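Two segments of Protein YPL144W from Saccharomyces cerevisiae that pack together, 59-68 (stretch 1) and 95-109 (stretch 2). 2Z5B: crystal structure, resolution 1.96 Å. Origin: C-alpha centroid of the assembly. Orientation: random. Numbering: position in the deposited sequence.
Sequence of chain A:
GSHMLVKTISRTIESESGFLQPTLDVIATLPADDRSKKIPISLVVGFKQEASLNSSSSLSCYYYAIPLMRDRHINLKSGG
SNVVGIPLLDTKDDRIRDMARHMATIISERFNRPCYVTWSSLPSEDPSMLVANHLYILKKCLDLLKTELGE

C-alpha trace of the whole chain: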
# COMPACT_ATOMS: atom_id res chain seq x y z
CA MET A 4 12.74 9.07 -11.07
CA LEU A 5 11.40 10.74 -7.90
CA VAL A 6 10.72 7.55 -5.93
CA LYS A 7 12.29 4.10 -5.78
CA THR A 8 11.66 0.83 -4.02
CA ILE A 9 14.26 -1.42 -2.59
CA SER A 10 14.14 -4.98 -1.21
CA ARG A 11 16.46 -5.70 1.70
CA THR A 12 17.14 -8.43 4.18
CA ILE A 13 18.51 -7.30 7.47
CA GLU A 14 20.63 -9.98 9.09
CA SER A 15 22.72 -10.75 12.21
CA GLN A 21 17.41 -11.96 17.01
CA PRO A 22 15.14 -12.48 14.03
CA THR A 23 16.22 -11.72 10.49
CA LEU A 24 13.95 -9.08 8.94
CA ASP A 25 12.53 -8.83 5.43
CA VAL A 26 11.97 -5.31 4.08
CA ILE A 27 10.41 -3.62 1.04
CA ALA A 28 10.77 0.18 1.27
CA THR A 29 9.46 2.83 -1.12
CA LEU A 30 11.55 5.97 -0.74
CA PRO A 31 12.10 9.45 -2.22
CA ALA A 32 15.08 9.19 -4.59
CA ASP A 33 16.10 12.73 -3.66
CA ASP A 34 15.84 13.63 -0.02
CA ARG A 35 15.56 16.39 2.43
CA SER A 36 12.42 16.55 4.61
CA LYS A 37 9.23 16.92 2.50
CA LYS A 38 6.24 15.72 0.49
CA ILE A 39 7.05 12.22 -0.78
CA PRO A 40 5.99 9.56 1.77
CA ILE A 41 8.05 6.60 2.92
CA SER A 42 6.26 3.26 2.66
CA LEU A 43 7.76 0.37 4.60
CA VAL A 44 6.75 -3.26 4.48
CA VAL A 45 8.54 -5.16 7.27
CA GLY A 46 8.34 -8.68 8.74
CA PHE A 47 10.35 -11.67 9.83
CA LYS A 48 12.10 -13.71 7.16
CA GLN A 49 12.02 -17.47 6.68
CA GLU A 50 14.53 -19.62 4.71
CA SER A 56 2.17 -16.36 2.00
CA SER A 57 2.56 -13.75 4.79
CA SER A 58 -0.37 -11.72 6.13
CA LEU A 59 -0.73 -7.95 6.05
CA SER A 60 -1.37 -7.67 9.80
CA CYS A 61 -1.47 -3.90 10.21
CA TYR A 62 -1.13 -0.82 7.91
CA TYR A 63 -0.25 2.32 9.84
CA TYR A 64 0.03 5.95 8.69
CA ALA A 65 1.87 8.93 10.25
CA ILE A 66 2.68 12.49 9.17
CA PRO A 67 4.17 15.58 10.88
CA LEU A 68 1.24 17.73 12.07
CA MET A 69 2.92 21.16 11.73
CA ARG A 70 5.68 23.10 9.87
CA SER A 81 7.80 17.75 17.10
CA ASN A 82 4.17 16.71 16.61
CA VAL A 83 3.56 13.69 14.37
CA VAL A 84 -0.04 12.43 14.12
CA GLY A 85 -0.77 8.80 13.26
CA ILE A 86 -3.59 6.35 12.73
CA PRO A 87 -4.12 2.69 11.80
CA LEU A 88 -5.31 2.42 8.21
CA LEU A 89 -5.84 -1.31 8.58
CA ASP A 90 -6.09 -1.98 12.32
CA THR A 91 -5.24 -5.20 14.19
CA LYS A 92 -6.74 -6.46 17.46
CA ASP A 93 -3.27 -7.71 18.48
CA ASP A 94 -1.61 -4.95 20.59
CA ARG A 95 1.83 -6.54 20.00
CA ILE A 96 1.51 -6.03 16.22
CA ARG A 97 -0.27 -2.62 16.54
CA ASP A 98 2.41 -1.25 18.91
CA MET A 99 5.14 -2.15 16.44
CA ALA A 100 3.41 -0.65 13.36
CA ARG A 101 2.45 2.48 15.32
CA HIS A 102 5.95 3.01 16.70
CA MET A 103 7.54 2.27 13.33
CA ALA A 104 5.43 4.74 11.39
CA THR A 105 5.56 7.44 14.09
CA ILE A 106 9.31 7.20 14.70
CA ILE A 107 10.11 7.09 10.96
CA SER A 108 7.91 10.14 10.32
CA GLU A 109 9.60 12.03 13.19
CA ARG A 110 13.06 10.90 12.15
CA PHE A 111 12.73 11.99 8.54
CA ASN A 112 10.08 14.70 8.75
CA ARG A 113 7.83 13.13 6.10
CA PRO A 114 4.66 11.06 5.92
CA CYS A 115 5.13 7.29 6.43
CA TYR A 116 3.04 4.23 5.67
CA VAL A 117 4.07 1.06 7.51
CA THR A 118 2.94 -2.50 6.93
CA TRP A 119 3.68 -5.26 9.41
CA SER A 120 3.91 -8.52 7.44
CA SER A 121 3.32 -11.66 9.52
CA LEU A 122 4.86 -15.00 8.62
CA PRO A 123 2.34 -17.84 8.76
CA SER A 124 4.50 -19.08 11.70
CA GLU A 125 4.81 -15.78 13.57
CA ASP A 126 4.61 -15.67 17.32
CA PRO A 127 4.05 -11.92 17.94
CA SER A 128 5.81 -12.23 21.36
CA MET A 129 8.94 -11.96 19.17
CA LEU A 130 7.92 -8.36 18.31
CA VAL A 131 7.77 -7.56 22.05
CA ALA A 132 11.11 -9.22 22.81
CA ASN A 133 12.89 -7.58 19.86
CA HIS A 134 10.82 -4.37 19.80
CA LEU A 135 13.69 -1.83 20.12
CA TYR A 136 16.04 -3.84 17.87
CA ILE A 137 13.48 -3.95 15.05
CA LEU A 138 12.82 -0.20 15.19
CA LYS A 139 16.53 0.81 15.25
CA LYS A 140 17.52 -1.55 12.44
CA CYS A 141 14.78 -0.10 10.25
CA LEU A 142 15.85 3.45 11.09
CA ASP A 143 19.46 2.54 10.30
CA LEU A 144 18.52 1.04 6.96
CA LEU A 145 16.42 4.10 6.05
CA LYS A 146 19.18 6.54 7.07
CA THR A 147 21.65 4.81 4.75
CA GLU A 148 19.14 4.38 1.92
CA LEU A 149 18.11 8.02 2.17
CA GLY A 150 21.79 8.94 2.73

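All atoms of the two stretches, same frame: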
# COMPACT_ATOMS: atom_id res chain seq x y z
N LEU A 59 -0.84 -9.38 5.75
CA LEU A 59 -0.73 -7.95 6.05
C LEU A 59 -1.48 -7.75 7.37
O LEU A 59 -2.70 -7.75 7.39
CB LEU A 59 -1.35 -7.10 4.93
CG LEU A 59 -1.03 -5.59 4.95
CD1 LEU A 59 -1.50 -4.87 3.69
CD2 LEU A 59 -1.61 -4.91 6.16
N SER A 60 -0.74 -7.63 8.47
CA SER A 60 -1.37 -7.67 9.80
C SER A 60 -1.87 -6.30 10.21
O SER A 60 -2.93 -6.18 10.84
CB SER A 60 -0.41 -8.23 10.85
OG SER A 60 -0.21 -9.61 10.64
N CYS A 61 -1.11 -5.28 9.86
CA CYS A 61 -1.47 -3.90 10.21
C CYS A 61 -0.85 -2.94 9.20
O CYS A 61 0.25 -3.19 8.74
CB CYS A 61 -0.96 -3.59 11.62
SG CYS A 61 -1.43 -1.97 12.26
N TYR A 62 -1.58 -1.88 8.85
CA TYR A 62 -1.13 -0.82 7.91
C TYR A 62 -1.32 0.47 8.68
O TYR A 62 -2.46 0.81 9.02
CB TYR A 62 -2.03 -0.78 6.66
CG TYR A 62 -1.49 0.01 5.48
CD1 TYR A 62 -0.11 0.14 5.24
CD2 TYR A 62 -2.37 0.60 4.57
CE1 TYR A 62 0.36 0.84 4.13
CE2 TYR A 62 -1.90 1.30 3.46
CZ TYR A 62 -0.54 1.40 3.24
OH TYR A 62 -0.07 2.11 2.14
N TYR A 63 -0.22 1.14 8.98
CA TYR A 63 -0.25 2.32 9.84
C TYR A 63 0.28 3.54 9.11
O TYR A 63 1.26 3.43 8.40
CB TYR A 63 0.62 2.09 11.08
CG TYR A 63 0.04 2.75 12.32
CD1 TYR A 63 0.27 4.09 12.60
CD2 TYR A 63 -0.76 2.02 13.19
CE1 TYR A 63 -0.31 4.70 13.74
CE2 TYR A 63 -1.31 2.60 14.32
CZ TYR A 63 -1.08 3.93 14.59
OH TYR A 63 -1.65 4.49 15.72
N TYR A 64 -0.36 4.70 9.32
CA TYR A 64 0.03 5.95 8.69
C TYR A 64 0.44 7.00 9.72
O TYR A 64 -0.25 7.14 10.73
CB TYR A 64 -1.15 6.48 7.88
CG TYR A 64 -0.91 7.82 7.20
CD1 TYR A 64 -0.00 7.93 6.16
CD2 TYR A 64 -1.63 8.96 7.58
CE1 TYR A 64 0.22 9.15 5.53
CE2 TYR A 64 -1.40 10.20 6.94
CZ TYR A 64 -0.49 10.26 5.90
OH TYR A 64 -0.23 11.45 5.26
N ALA A 65 1.52 7.74 9.46
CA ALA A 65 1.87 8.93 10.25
C ALA A 65 2.41 10.07 9.39
O ALA A 65 2.94 9.84 8.30
CB ALA A 65 2.87 8.60 11.34
N ILE A 66 2.26 11.29 9.88
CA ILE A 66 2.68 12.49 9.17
C ILE A 66 2.95 13.59 10.22
O ILE A 66 2.26 13.64 11.24
CB ILE A 66 1.58 12.90 8.10
CG1 ILE A 66 2.03 14.11 7.26
CG2 ILE A 66 0.21 13.13 8.76
CD1 ILE A 66 1.15 14.40 6.04
N PRO A 67 3.97 14.44 9.98
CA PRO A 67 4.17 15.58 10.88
C PRO A 67 2.94 16.48 10.84
O PRO A 67 2.42 16.74 9.76
CB PRO A 67 5.39 16.30 10.28
CG PRO A 67 6.08 15.25 9.43
CD PRO A 67 4.97 14.41 8.90
N LEU A 68 2.45 16.90 12.01
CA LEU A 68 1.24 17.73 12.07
C LEU A 68 1.50 19.17 11.59
O LEU A 68 0.67 19.74 10.89
CB LEU A 68 0.63 17.72 13.49
CG LEU A 68 -0.80 18.17 13.86
CD1 LEU A 68 -1.16 19.59 13.41
CD2 LEU A 68 -1.89 17.21 13.41
N ARG A 95 0.40 -6.29 20.25
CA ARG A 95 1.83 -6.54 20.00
C ARG A 95 2.22 -6.15 18.57
O ARG A 95 3.30 -5.58 18.34
CB ARG A 95 2.16 -8.03 20.22
CG ARG A 95 1.91 -8.53 21.66
CD ARG A 95 2.05 -10.05 21.75
NE ARG A 95 0.95 -10.72 21.05
CZ ARG A 95 0.77 -12.04 20.97
NH1 ARG A 95 1.63 -12.87 21.55
NH2 ARG A 95 -0.27 -12.52 20.31
N ILE A 96 1.35 -6.46 17.62
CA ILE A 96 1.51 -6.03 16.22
C ILE A 96 1.23 -4.53 16.08
O ILE A 96 2.05 -3.82 15.52
CB ILE A 96 0.63 -6.86 15.26
CG1 ILE A 96 1.06 -8.34 15.33
CG2 ILE A 96 0.74 -6.32 13.82
CD1 ILE A 96 0.07 -9.31 14.70
N ARG A 97 0.09 -4.05 16.61
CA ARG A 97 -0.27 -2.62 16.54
C ARG A 97 0.79 -1.68 17.10
O ARG A 97 1.10 -0.63 16.48
CB ARG A 97 -1.62 -2.33 17.23
CG ARG A 97 -2.34 -1.08 16.68
CD ARG A 97 -3.56 -0.69 17.51
NE ARG A 97 -4.41 -1.86 17.78
CZ ARG A 97 -4.48 -2.48 18.95
NH1 ARG A 97 -3.77 -2.07 20.00
NH2 ARG A 97 -5.27 -3.54 19.06
N ASP A 98 1.31 -2.02 18.28
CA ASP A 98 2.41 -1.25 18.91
C ASP A 98 3.57 -1.08 17.95
O ASP A 98 4.08 0.02 17.77
CB ASP A 98 2.92 -1.92 20.20
CG ASP A 98 1.98 -1.73 21.39
OD1 ASP A 98 0.93 -1.04 21.23
OD2 ASP A 98 2.28 -2.29 22.47
N MET A 99 3.98 -2.18 17.33
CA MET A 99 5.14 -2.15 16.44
C MET A 99 4.91 -1.24 15.23
O MET A 99 5.77 -0.42 14.91
CB MET A 99 5.50 -3.56 15.96
CG MET A 99 6.59 -3.57 14.90
SD MET A 99 8.12 -2.81 15.50
CE MET A 99 8.65 -4.18 16.50
N ALA A 100 3.76 -1.42 14.57
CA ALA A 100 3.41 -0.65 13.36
C ALA A 100 3.25 0.82 13.69
O ALA A 100 3.69 1.68 12.94
CB ALA A 100 2.13 -1.20 12.75
N ARG A 101 2.62 1.10 14.84
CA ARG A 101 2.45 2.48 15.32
C ARG A 101 3.78 3.14 15.58
O ARG A 101 4.03 4.21 15.06
CB ARG A 101 1.59 2.53 16.59
CG ARG A 101 1.46 3.94 17.17
CD ARG A 101 0.45 3.93 18.33
NE ARG A 101 0.77 2.90 19.35
CZ ARG A 101 1.60 3.05 20.38
NH1 ARG A 101 2.25 4.20 20.58
NH2 ARG A 101 1.78 2.05 21.22
N HIS A 102 4.61 2.49 16.40
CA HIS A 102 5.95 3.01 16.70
C HIS A 102 6.79 3.20 15.45
O HIS A 102 7.44 4.24 15.30
CB HIS A 102 6.70 2.10 17.67
CG HIS A 102 6.21 2.20 19.08
ND1 HIS A 102 6.21 1.13 19.95
CD2 HIS A 102 5.68 3.24 19.78
CE1 HIS A 102 5.71 1.50 21.11
NE2 HIS A 102 5.38 2.78 21.04
N MET A 103 6.78 2.19 14.58
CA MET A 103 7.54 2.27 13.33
C MET A 103 7.16 3.48 12.51
O MET A 103 8.02 4.28 12.15
CB MET A 103 7.38 0.99 12.50
CG MET A 103 8.35 0.89 11.33
SD MET A 103 10.06 0.70 11.85
CE MET A 103 10.05 -1.03 12.31
N ALA A 104 5.88 3.64 12.22
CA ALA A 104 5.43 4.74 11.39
C ALA A 104 5.73 6.07 12.06
O ALA A 104 6.23 6.98 11.42
CB ALA A 104 3.95 4.61 11.08
N THR A 105 5.40 6.18 13.35
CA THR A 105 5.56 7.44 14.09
C THR A 105 7.02 7.85 14.21
O THR A 105 7.36 9.00 13.97
CB THR A 105 4.90 7.36 15.49
OG1 THR A 105 3.54 6.92 15.35
CG2 THR A 105 4.84 8.76 16.13
N ILE A 106 7.88 6.90 14.57
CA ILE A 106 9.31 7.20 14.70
C ILE A 106 9.96 7.53 13.34
O ILE A 106 10.78 8.46 13.24
CB ILE A 106 10.08 6.09 15.46
CG1 ILE A 106 9.62 6.03 16.92
CG2 ILE A 106 11.59 6.37 15.44
CD1 ILE A 106 9.68 4.64 17.54
N ILE A 107 9.59 6.79 12.29
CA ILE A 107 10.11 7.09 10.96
C ILE A 107 9.70 8.50 10.52
O ILE A 107 10.53 9.27 10.05
CB ILE A 107 9.69 6.04 9.90
CG1 ILE A 107 10.33 4.69 10.21
CG2 ILE A 107 10.11 6.50 8.49
CD1 ILE A 107 9.77 3.54 9.39
N SER A 108 8.42 8.83 10.70
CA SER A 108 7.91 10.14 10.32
C SER A 108 8.63 11.26 11.08
O SER A 108 9.03 12.26 10.48
CB SER A 108 6.40 10.20 10.55
OG SER A 108 5.88 11.42 10.07
N GLU A 109 8.80 11.09 12.39
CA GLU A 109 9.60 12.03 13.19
C GLU A 109 11.03 12.11 12.68
O GLU A 109 11.56 13.20 12.43
CB GLU A 109 9.57 11.65 14.68
CG GLU A 109 8.27 11.98 15.36
CD GLU A 109 8.14 11.41 16.76
OE1 GLU A 109 8.12 10.16 16.90
OE2 GLU A 109 8.03 12.22 17.72

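A helix laid on a β-strand can pack closely where small side chains let the two backbones approach, and this pair from YPL144W is a compact example. Strand 59–67 and helix 95–109 run nearly parallel, their axes 26° apart and 7.2 Å at closest approach. Strand alternation turns Cys61, Tyr63 and Ala65 toward the helix and Tyr62, Tyr64 and Ile66 away; the helix answers with Ile96, Ala100, Ala104 and Ser108, spaced one turn apart. No hydrogen bond crosses the contact, so cohesion rests on van der Waals packing.

With chi1 t, Cys61 places SG 3.7 Å from Ala100 CB while its CB stays 3.9 Å from Ile96 CG2, so one small side chain touches two successive helix turns. Tyr63 is the centrepiece. At its chi1 of -145°, between wells, one ring face lies over Arg101 CA, 3.6 Å from the centroid and almost exactly on the normal, a CH-π contact; the edge meets Arg97 CG, and Tyr63 OH reaches 3.4 Å from Arg101 CD. Arg101 extends through chi1 and chi2 t, then bends at chi3 p, and its guanidinium reaches back one turn, where NH2 forms a hydrogen-bonded salt bridge with Asp98 OD1 at 3.2 Å. Farther along, Ala65 CB meets Ala104 CB at 4.1 Å, and Ser108 OG approaches Pro67 CD to 3.3 Å.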